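Long-range contacts in conserved hypothetical secreted protein (PDB 4RNY), which is a cell-shape determinant that binds zinc and probably acts as a metalloendopeptidase of the M23 peptidase family: residues T54-L59 against I70-E75; P112-Q117 against G152-K157; I156-V161 against Y169-S174; H266-A271 against I286-S291. All coordinates share one frame; numbering follows the deposited sequence.

Interaction 1 (T54-L59 against I70-E75); sequences TLIQAL and IYKKGE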
# COMPACT_ATOMS: atom_id res chain seq x y z
N THR A 54 13.64 -6.28 30.18
CA THR A 54 12.28 -6.71 30.01
C THR A 54 11.54 -5.82 29.03
O THR A 54 11.62 -4.64 29.12
CB THR A 54 11.54 -6.72 31.35
OG1 THR A 54 12.17 -7.63 32.24
CG2 THR A 54 10.14 -7.13 31.15
N LEU A 55 10.81 -6.42 28.12
CA LEU A 55 10.08 -5.64 27.13
C LEU A 55 8.92 -4.84 27.80
O LEU A 55 8.02 -5.41 28.40
CB LEU A 55 9.61 -6.58 26.00
CG LEU A 55 9.00 -5.92 24.75
CD1 LEU A 55 7.61 -5.42 25.05
CD2 LEU A 55 9.87 -4.80 24.18
N ILE A 56 9.04 -3.52 27.80
CA ILE A 56 8.03 -2.65 28.39
C ILE A 56 7.09 -2.05 27.32
O ILE A 56 5.91 -1.84 27.61
CB ILE A 56 8.64 -1.47 29.16
CG1 ILE A 56 9.60 -1.95 30.22
CG2 ILE A 56 7.53 -0.61 29.79
CD1 ILE A 56 8.95 -2.80 31.29
N GLN A 57 7.60 -1.73 26.13
CA GLN A 57 6.73 -1.29 25.06
C GLN A 57 7.24 -1.81 23.73
O GLN A 57 8.42 -1.99 23.56
CB GLN A 57 6.63 0.23 25.01
CG GLN A 57 6.01 0.82 26.27
CD GLN A 57 5.47 2.21 26.12
OE1 GLN A 57 5.71 3.05 26.98
NE2 GLN A 57 4.77 2.48 25.00
N ALA A 58 6.32 -2.05 22.79
CA ALA A 58 6.68 -2.26 21.39
C ALA A 58 5.59 -1.59 20.56
O ALA A 58 4.36 -1.64 20.91
CB ALA A 58 6.79 -3.75 21.05
N LEU A 59 6.03 -0.97 19.49
CA LEU A 59 5.18 -0.34 18.46
C LEU A 59 5.57 -0.94 17.14
O LEU A 59 6.67 -0.67 16.63
CB LEU A 59 5.46 1.16 18.44
CG LEU A 59 5.06 1.89 19.69
CD1 LEU A 59 5.59 3.31 19.63
CD2 LEU A 59 3.55 1.88 19.83
N ILE A 70 2.04 -2.87 22.12
CA ILE A 70 2.17 -3.82 23.23
C ILE A 70 2.82 -3.04 24.36
O ILE A 70 3.83 -2.29 24.18
CB ILE A 70 3.03 -5.03 22.88
CG1 ILE A 70 2.34 -5.87 21.84
CG2 ILE A 70 3.30 -5.88 24.13
CD1 ILE A 70 3.21 -6.88 21.13
N TYR A 71 2.23 -3.17 25.54
CA TYR A 71 2.79 -2.51 26.69
C TYR A 71 2.49 -3.25 27.97
O TYR A 71 1.46 -3.95 28.06
CB TYR A 71 2.31 -1.08 26.80
CG TYR A 71 0.80 -0.90 26.89
CD1 TYR A 71 0.01 -1.00 25.77
CD2 TYR A 71 0.18 -0.57 28.11
CE1 TYR A 71 -1.36 -0.83 25.84
CE2 TYR A 71 -1.19 -0.39 28.20
CZ TYR A 71 -1.95 -0.51 27.06
OH TYR A 71 -3.29 -0.34 27.12
N LYS A 72 3.40 -3.11 28.94
CA LYS A 72 3.26 -3.71 30.29
C LYS A 72 2.86 -2.66 31.34
O LYS A 72 3.52 -1.64 31.43
CB LYS A 72 4.59 -4.33 30.69
CG LYS A 72 4.57 -5.19 31.95
CD LYS A 72 5.90 -5.88 32.09
CE LYS A 72 6.40 -5.87 33.52
NZ LYS A 72 6.26 -7.21 34.13
N LYS A 73 1.78 -2.92 32.08
CA LYS A 73 1.37 -2.17 33.28
C LYS A 73 1.32 -3.15 34.45
O LYS A 73 0.58 -4.12 34.40
CB LYS A 73 -0.04 -1.57 33.13
CG LYS A 73 -0.09 -0.13 32.66
CD LYS A 73 -0.17 0.86 33.82
CE LYS A 73 0.53 2.19 33.52
NZ LYS A 73 0.49 2.61 32.09
N GLY A 74 2.16 -2.94 35.46
CA GLY A 74 2.26 -3.87 36.59
C GLY A 74 2.73 -5.19 36.07
O GLY A 74 3.70 -5.25 35.34
N GLU A 75 2.03 -6.26 36.39
CA GLU A 75 2.45 -7.55 35.89
C GLU A 75 1.83 -7.91 34.54
O GLU A 75 2.12 -8.96 33.98
CB GLU A 75 2.08 -8.64 36.90
CG GLU A 75 2.41 -8.31 38.36
CD GLU A 75 2.15 -9.49 39.28
OE1 GLU A 75 1.64 -9.30 40.39
OE2 GLU A 75 2.45 -10.64 38.87
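Ala-58 and Ile-70 face each other as an antiparallel hydrogen-bonded pair. Ala-58 N donates to Ile-70 O at 2.9 Å, and Ile-70 N returns a bond of the same length to Ala-58 O. The second of these lies in the carbonyl plane. Two residues along, Lys-72 N donates to Ile-56 O at 3.1 Å. Between these bonds sits the non-hydrogen-bonded pair of Gln-57 and Tyr-71. Here the CA atoms close to 4.4 Å, and CA-H groups add to the join. Gln-57 CA lies 3.2 Å from Ile-70 O, and Tyr-71 CA touches Ile-56 O.

On the face of Gln-57 and Tyr-71, Gln-57 CG meets Tyr-71 CB at 4.2 Å. The Tyr-71 ring then turns off this strand. Its CG stands between the backbone N and carbonyl carbon (chi1 58°), and the ring meets Phe-78 while its OH bonds to Asp-80. The other face is apolar. Ala-58 CB packs on Ile-70 CB at 4.4 Å, and Leu-55 CD1 comes loosely to Ile-70 CG2. Phe-14 and Leu-15 of helix 11-17 lie against Ile-70 on that side.

Toward strand 44-49, Ile-56 and Gln-57 both face Leu-48, a classic beta bulge. The pair itself is a beta hairpin, forming the third and fourth strands of the five-stranded antiparallel sheet in the N-terminal domain.

Interaction 2 (P112-Q117 against G152-K157); sequences PLLANQ and GQPTIK. With SO4 (sulfate ion), chain F.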
# COMPACT_ATOMS: atom_id res chain seq x y z
N PRO A 112 14.20 5.60 -3.32
CA PRO A 112 14.00 4.61 -4.35
C PRO A 112 12.55 4.17 -4.51
O PRO A 112 12.16 3.73 -5.61
CB PRO A 112 14.87 3.44 -3.88
CG PRO A 112 15.00 3.61 -2.40
CD PRO A 112 15.01 5.10 -2.19
N LEU A 113 11.78 4.23 -3.41
CA LEU A 113 10.36 3.88 -3.48
C LEU A 113 9.69 4.90 -4.41
O LEU A 113 8.89 4.54 -5.21
CB LEU A 113 9.67 3.91 -2.10
CG LEU A 113 10.28 3.07 -0.95
CD1 LEU A 113 9.45 3.20 0.33
CD2 LEU A 113 10.46 1.61 -1.30
N LEU A 114 10.03 6.16 -4.30
CA LEU A 114 9.46 7.18 -5.21
C LEU A 114 9.79 6.85 -6.68
O LEU A 114 8.91 6.88 -7.56
CB LEU A 114 9.92 8.58 -4.84
CG LEU A 114 9.29 9.69 -5.72
CD1 LEU A 114 7.84 9.98 -5.35
CD2 LEU A 114 10.12 10.95 -5.59
N ALA A 115 11.07 6.53 -6.94
CA ALA A 115 11.51 6.17 -8.29
C ALA A 115 10.72 5.00 -8.87
O ALA A 115 10.27 5.05 -10.04
CB ALA A 115 13.01 5.84 -8.26
N ASN A 116 10.56 3.95 -8.06
CA ASN A 116 9.85 2.76 -8.49
C ASN A 116 8.37 3.01 -8.69
O ASN A 116 7.76 2.48 -9.61
CB ASN A 116 10.12 1.60 -7.54
CG ASN A 116 11.59 1.16 -7.60
OD1 ASN A 116 12.25 1.26 -8.66
ND2 ASN A 116 12.13 0.73 -6.47
N GLN A 117 7.78 3.85 -7.85
CA GLN A 117 6.37 4.16 -8.01
C GLN A 117 6.17 4.88 -9.34
O GLN A 117 5.20 4.61 -10.07
CB GLN A 117 5.87 5.04 -6.90
CG GLN A 117 5.70 4.35 -5.55
CD GLN A 117 5.01 5.26 -4.53
OE1 GLN A 117 4.57 6.34 -4.85
NE2 GLN A 117 4.93 4.81 -3.30
N GLY A 152 7.49 4.38 5.62
CA GLY A 152 6.36 4.10 4.74
C GLY A 152 6.69 4.48 3.30
O GLY A 152 7.86 4.57 2.91
N GLN A 153 5.64 4.67 2.51
CA GLN A 153 5.74 4.99 1.07
C GLN A 153 5.43 6.46 0.80
O GLN A 153 4.51 7.02 1.42
CB GLN A 153 4.70 4.19 0.29
CG GLN A 153 4.82 2.69 0.42
CD GLN A 153 5.89 2.13 -0.49
OE1 GLN A 153 6.10 2.57 -1.66
NE2 GLN A 153 6.55 1.11 0.01
N PRO A 154 6.11 7.06 -0.17
CA PRO A 154 5.62 8.35 -0.65
C PRO A 154 4.25 8.20 -1.32
O PRO A 154 3.87 7.09 -1.70
CB PRO A 154 6.67 8.78 -1.67
CG PRO A 154 7.34 7.53 -2.12
CD PRO A 154 7.14 6.48 -1.07
N THR A 155 3.53 9.30 -1.45
CA THR A 155 2.37 9.35 -2.30
C THR A 155 2.51 10.43 -3.35
O THR A 155 2.71 11.60 -3.02
CB THR A 155 1.09 9.64 -1.49
OG1 THR A 155 0.82 8.50 -0.68
CG2 THR A 155 -0.08 9.85 -2.38
N ILE A 156 2.38 10.05 -4.61
CA ILE A 156 2.46 10.99 -5.71
C ILE A 156 1.13 11.71 -5.85
O ILE A 156 0.09 11.07 -5.98
CB ILE A 156 2.78 10.26 -7.01
CG1 ILE A 156 4.20 9.66 -6.93
CG2 ILE A 156 2.63 11.19 -8.23
CD1 ILE A 156 4.59 8.89 -8.15
N LYS A 157 1.16 13.03 -5.82
CA LYS A 157 0.00 13.90 -6.14
C LYS A 157 -0.09 14.32 -7.60
O LYS A 157 -1.16 14.33 -8.19
CB LYS A 157 0.04 15.19 -5.28
CG LYS A 157 0.23 14.94 -3.78
CD LYS A 157 -0.90 14.09 -3.21
CE LYS A 157 -2.24 14.81 -3.28
NZ LYS A 157 -2.24 16.09 -2.50
S SO4 F . 9.96 1.65 7.13
O1 SO4 F . 10.96 2.41 7.75
O2 SO4 F . 9.00 1.08 7.99
O3 SO4 F . 9.27 2.45 6.27
O4 SO4 F . 10.57 0.62 6.41
O HOH W 1 2.24 7.17 -5.32
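Pro-154 is the bump of this contact, and the helix segment 112-117 supplies its hollow. The proline ring rises from strand 153-156 into the space bounded by Leu-113, Leu-114 and Gln-117. Its CG rests on the helix backbone, 3.7 Å from Leu-114 N. Its CD meets Leu-113 CB at 3.8 Å, and the Gln-117 amide covers the ring from a third side.

The two leucines extend the fit along the strand in different directions. Leu-113 CD1 lies beside Gly-152 O at 3.3 Å and also touches the amide of Gln-153, which it crosses at about a right angle. Leu-114 turns the other way. Its CG is opposite the backbone N (chi1 -177°), which brings CD1 to within 4.0 Å of Ile-156 CG1. Ile-139 and Tyr-141 of strand 136-146 also touch Leu-114.

Gln-117 reaches the strand as an extended chain. Its NE2 donates twice, to Pro-154 O and to Gln-153 OE1, both at 3.0 Å. Both acceptors lie close to its amide plane, and the Gln-153 bond falls on a lone pair. The two glutamine amides are nearly coplanar, 20° apart. A water accepts the N-H of Ile-156, with its oxygen 3.0 Å from Ile-156 N.

Gly-152 N binds a sulfate ion, probably from the crystallisation liquor. The chemistry is therefore split: apolar carbons fill the surface between helix and strand, while the two bonds from Gln-117 NE2 hold its amide flat and tie the helix to the strand backbone and to Gln-153.

Interaction 3 (I156-V161 against Y169-S174); sequences IKMAMV and YLFSHS. With SO4 (sulfate ion), chain E.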
# COMPACT_ATOMS: atom_id res chain seq x y z
N ILE A 156 2.38 10.05 -4.61
CA ILE A 156 2.46 10.99 -5.71
C ILE A 156 1.13 11.71 -5.85
O ILE A 156 0.09 11.07 -5.98
CB ILE A 156 2.78 10.26 -7.01
CG1 ILE A 156 4.20 9.66 -6.93
CG2 ILE A 156 2.63 11.19 -8.23
CD1 ILE A 156 4.59 8.89 -8.15
N LYS A 157 1.16 13.03 -5.82
CA LYS A 157 0.00 13.90 -6.14
C LYS A 157 -0.09 14.32 -7.60
O LYS A 157 -1.16 14.33 -8.19
CB LYS A 157 0.04 15.19 -5.28
CG LYS A 157 0.23 14.94 -3.78
CD LYS A 157 -0.90 14.09 -3.21
CE LYS A 157 -2.24 14.81 -3.28
NZ LYS A 157 -2.24 16.09 -2.50
N MET A 158 1.04 14.66 -8.18
CA MET A 158 1.12 14.89 -9.63
C MET A 158 2.50 14.57 -10.16
O MET A 158 3.49 14.70 -9.46
CB MET A 158 0.83 16.36 -9.96
CG MET A 158 1.30 16.79 -11.34
SD MET A 158 1.13 18.56 -11.48
CE MET A 158 2.65 19.10 -10.71
N ALA A 159 2.56 14.16 -11.42
CA ALA A 159 3.81 14.04 -12.10
C ALA A 159 3.65 14.48 -13.54
O ALA A 159 2.54 14.46 -14.07
CB ALA A 159 4.37 12.61 -12.02
N MET A 160 4.79 14.81 -14.15
CA MET A 160 4.93 15.16 -15.56
C MET A 160 6.25 14.54 -16.01
O MET A 160 7.29 14.73 -15.37
CB MET A 160 4.96 16.68 -15.73
CG MET A 160 4.95 17.20 -17.17
SD MET A 160 6.51 16.96 -18.04
CE MET A 160 7.55 18.10 -17.18
N VAL A 161 6.19 13.73 -17.05
CA VAL A 161 7.39 13.20 -17.67
C VAL A 161 7.36 13.72 -19.10
O VAL A 161 6.32 13.65 -19.75
CB VAL A 161 7.37 11.69 -17.73
CG1 VAL A 161 8.55 11.16 -18.50
CG2 VAL A 161 7.40 11.11 -16.32
N TYR A 169 1.21 13.55 -18.21
CA TYR A 169 0.85 13.91 -16.86
C TYR A 169 0.11 12.81 -16.10
O TYR A 169 -0.63 11.99 -16.68
CB TYR A 169 -0.04 15.15 -16.82
CG TYR A 169 0.65 16.43 -17.17
CD1 TYR A 169 0.79 16.82 -18.50
CD2 TYR A 169 1.12 17.28 -16.18
CE1 TYR A 169 1.41 18.00 -18.84
CE2 TYR A 169 1.76 18.46 -16.51
CZ TYR A 169 1.89 18.81 -17.84
OH TYR A 169 2.52 19.97 -18.19
N LEU A 170 0.24 12.84 -14.78
CA LEU A 170 -0.43 11.91 -13.90
C LEU A 170 -0.96 12.74 -12.74
O LEU A 170 -0.21 13.53 -12.15
CB LEU A 170 0.62 10.91 -13.45
CG LEU A 170 0.32 9.98 -12.31
CD1 LEU A 170 -0.49 8.81 -12.88
CD2 LEU A 170 1.59 9.48 -11.66
N PHE A 171 -2.23 12.59 -12.41
CA PHE A 171 -2.84 13.32 -11.32
C PHE A 171 -3.57 12.35 -10.39
O PHE A 171 -4.33 11.52 -10.84
CB PHE A 171 -3.86 14.31 -11.89
CG PHE A 171 -3.28 15.35 -12.83
CD1 PHE A 171 -2.79 16.52 -12.34
CD2 PHE A 171 -3.31 15.15 -14.20
CE1 PHE A 171 -2.25 17.47 -13.19
CE2 PHE A 171 -2.82 16.11 -15.07
CZ PHE A 171 -2.29 17.26 -14.57
N SER A 172 -3.33 12.47 -9.10
CA SER A 172 -4.04 11.71 -8.08
C SER A 172 -5.46 12.25 -7.96
O SER A 172 -5.78 13.35 -8.45
CB SER A 172 -3.33 11.81 -6.71
OG SER A 172 -3.37 13.13 -6.19
N HIS A 173 -6.30 11.46 -7.31
CA HIS A 173 -7.68 11.84 -7.02
C HIS A 173 -8.01 11.27 -5.64
O HIS A 173 -7.36 10.32 -5.21
CB HIS A 173 -8.61 11.28 -8.08
CG HIS A 173 -10.01 11.79 -7.97
ND1 HIS A 173 -10.46 12.91 -8.63
CD2 HIS A 173 -11.07 11.34 -7.26
CE1 HIS A 173 -11.73 13.11 -8.36
NE2 HIS A 173 -12.13 12.16 -7.54
N SER A 174 -8.94 11.92 -4.93
CA SER A 174 -9.36 11.44 -3.59
C SER A 174 -9.94 10.03 -3.63
O SER A 174 -9.93 9.34 -2.63
CB SER A 174 -10.38 12.42 -2.97
OG SER A 174 -11.65 12.29 -3.58
S SO4 E . -1.41 13.46 -20.73
O1 SO4 E . -1.10 14.62 -19.88
O2 SO4 E . -0.39 12.39 -20.63
O3 SO4 E . -2.72 12.92 -20.32
O4 SO4 E . -1.47 13.84 -22.17
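Tyr-169 lays one ring face against Met-160. Met-160 CG stands over that face, 3.7 Å from the ring centroid and 23° off its normal, a CH-pi contact. Met-160 SD sits farther off in a Met-aromatic contact. A sulfate ion touches the ring edge through O1 and accepts from Tyr-169 N, while Lys-340 of helix 326-348 adds a cation-pi contact.

Leu-170 pairs with Ala-159 through two backbone bonds, Ala-159 N to Leu-170 O and Leu-170 N to Ala-159 O, both 2.9 Å. On the face of these two residues Leu-170 CD2 packs against Ile-156 CG2 at 4.0 Å, crossing it at about a right angle.

Phe-171 lies alongside Met-158, both pointing the same way. Met-158 SD approaches CE1 of the Phe-171 ring at 3.9 Å, obliquely, as a second Met-aromatic contact.

At the end away from the turn, Ser-172 N gives Lys-157 O a nearly straight bond (3.0 Å, 177°). Ser-172 CB packs on Ile-156 O at 3.6 Å. Lys-157 and Met-158 both face Val-140, a classic beta bulge.

Backbone bonds thus set the register. Thioethers lie against aromatic rings on one face, which is probably more polarisable, while aliphatic carbons fill the other.

Interaction 4 (H266-A271 against I286-S291); sequences HMSAFA and IGRVGS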
# COMPACT_ATOMS: atom_id res chain seq x y z
N HIS A 266 -8.48 -17.38 4.77
CA HIS A 266 -9.47 -18.25 5.40
C HIS A 266 -9.95 -19.37 4.48
O HIS A 266 -11.07 -19.81 4.59
CB HIS A 266 -10.67 -17.47 5.97
CG HIS A 266 -10.28 -16.28 6.79
ND1 HIS A 266 -9.56 -16.39 7.96
CD2 HIS A 266 -10.50 -14.95 6.61
CE1 HIS A 266 -9.36 -15.19 8.47
NE2 HIS A 266 -9.91 -14.30 7.66
N MET A 267 -9.08 -19.87 3.63
CA MET A 267 -9.43 -20.94 2.69
C MET A 267 -9.45 -22.32 3.38
O MET A 267 -8.79 -22.49 4.38
CB MET A 267 -8.39 -20.96 1.59
CG MET A 267 -8.32 -19.67 0.80
SD MET A 267 -7.20 -19.94 -0.56
CE MET A 267 -7.52 -18.50 -1.53
N SER A 268 -10.22 -23.28 2.84
CA SER A 268 -10.22 -24.69 3.30
C SER A 268 -9.18 -25.48 2.54
O SER A 268 -8.51 -26.33 3.10
CB SER A 268 -11.58 -25.33 3.13
OG SER A 268 -12.06 -25.13 1.82
N ALA A 269 -8.97 -25.16 1.26
CA ALA A 269 -8.04 -25.93 0.47
C ALA A 269 -7.50 -25.10 -0.64
O ALA A 269 -8.16 -24.17 -1.09
CB ALA A 269 -8.72 -27.17 -0.10
N PHE A 270 -6.28 -25.46 -1.04
CA PHE A 270 -5.64 -24.91 -2.21
C PHE A 270 -5.95 -25.81 -3.42
O PHE A 270 -6.22 -27.01 -3.27
CB PHE A 270 -4.15 -24.83 -1.94
CG PHE A 270 -3.84 -24.14 -0.64
CD1 PHE A 270 -4.28 -22.83 -0.42
CD2 PHE A 270 -3.13 -24.77 0.35
CE1 PHE A 270 -4.02 -22.18 0.77
CE2 PHE A 270 -2.86 -24.13 1.55
CZ PHE A 270 -3.31 -22.82 1.76
N ALA A 271 -5.93 -25.23 -4.61
CA ALA A 271 -6.14 -25.99 -5.85
C ALA A 271 -4.97 -26.94 -6.15
O ALA A 271 -3.78 -26.56 -6.07
CB ALA A 271 -6.32 -25.02 -7.01
N ILE A 286 -8.08 -21.07 -7.43
CA ILE A 286 -6.90 -21.20 -6.57
C ILE A 286 -7.20 -21.96 -5.27
O ILE A 286 -6.31 -22.25 -4.47
CB ILE A 286 -6.22 -19.83 -6.28
CG1 ILE A 286 -7.22 -18.79 -5.70
CG2 ILE A 286 -5.57 -19.26 -7.52
CD1 ILE A 286 -6.52 -17.51 -5.19
N GLY A 287 -8.45 -22.31 -5.04
CA GLY A 287 -8.76 -22.98 -3.79
C GLY A 287 -10.21 -22.85 -3.51
O GLY A 287 -10.98 -22.52 -4.40
N ARG A 288 -10.57 -23.08 -2.25
CA ARG A 288 -11.94 -23.23 -1.85
C ARG A 288 -12.14 -22.51 -0.52
O ARG A 288 -11.25 -22.52 0.34
CB ARG A 288 -12.23 -24.74 -1.70
CG ARG A 288 -13.69 -25.15 -1.54
CD ARG A 288 -13.86 -26.67 -1.28
NE ARG A 288 -13.74 -27.50 -2.50
CZ ARG A 288 -14.68 -27.68 -3.44
NH1 ARG A 288 -15.87 -27.10 -3.37
NH2 ARG A 288 -14.43 -28.46 -4.49
N VAL A 289 -13.31 -21.92 -0.35
CA VAL A 289 -13.62 -21.12 0.82
C VAL A 289 -13.67 -21.99 2.06
O VAL A 289 -14.17 -23.11 2.01
CB VAL A 289 -14.96 -20.40 0.65
CG1 VAL A 289 -15.36 -19.67 1.93
CG2 VAL A 289 -14.85 -19.39 -0.47
N GLY A 290 -13.16 -21.46 3.16
CA GLY A 290 -13.12 -22.18 4.43
C GLY A 290 -13.73 -21.40 5.56
O GLY A 290 -14.34 -20.34 5.35
N SER A 291 -13.60 -21.95 6.76
CA SER A 291 -13.85 -21.23 8.02
C SER A 291 -12.56 -21.26 8.84
O SER A 291 -12.60 -21.22 10.07
CB SER A 291 -15.01 -21.86 8.80
OG SER A 291 -16.25 -21.29 8.41
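Ser-268 grips strand 286-289 twice. Its N donates to Arg-288 O at 2.8 Å. Its OG, set between backbone N and carbonyl carbon by chi1 51°, donates to Val-289 O at 2.9 Å from above the carbonyl plane. Arg-288 N bonds to Ala-269 O at 2.9 Å, and Ala-271 N to Ile-286 O at 3.0 Å. The bond from Gly-290 N to His-266 O is weak.

The backbones come very close at two glycines. Gly-287 CA lies 4.0 Å from Phe-270 CA, and Gly-290 CA is likewise 4.0 Å from Ser-268 CA. With no glycine side chain in the way, the backbones can approach this closely. Between Met-267 and Ala-269 the register slips by one residue, a beta bulge.

Met-267 runs out extended, and its CE meets Ile-286 CD1 at 3.9 Å, with Ile-232, Val-253 and Ile-255 around the two side chains. Farther out, the His-266 side chain turns from the strand. Its NE2 bonds to Glu-34, and its ND1 bonds weakly to Thr-292 O.

Glu-34 and His-301 both bind zinc, and the ion lies about 5 Å from the His-266 side chain. This bulged strand pair therefore borders the metal site of the M23 peptidase domain.

Interactions 2 and 3 meet on strand 153-163 and share Ile-156 and Lys-157. Interaction 2 brings a helix onto that strand, and interaction 3 pairs it with its hairpin neighbour. Their centres lie about 12 Å apart. Interaction 3 is the most buried of the four; the others are partly buried. Interactions 1, 3 and 4 all join antiparallel strands through backbone bonds. Interaction 2 instead relies on a side-chain amide and a proline. Interaction 1 lies in the Csd3 N-terminal region and interaction 4 in the M23 peptidase region, their centres about 37 Å apart. Of the four, interaction 4 is the one beside the zinc site, and it alone relies on close glycine backbones.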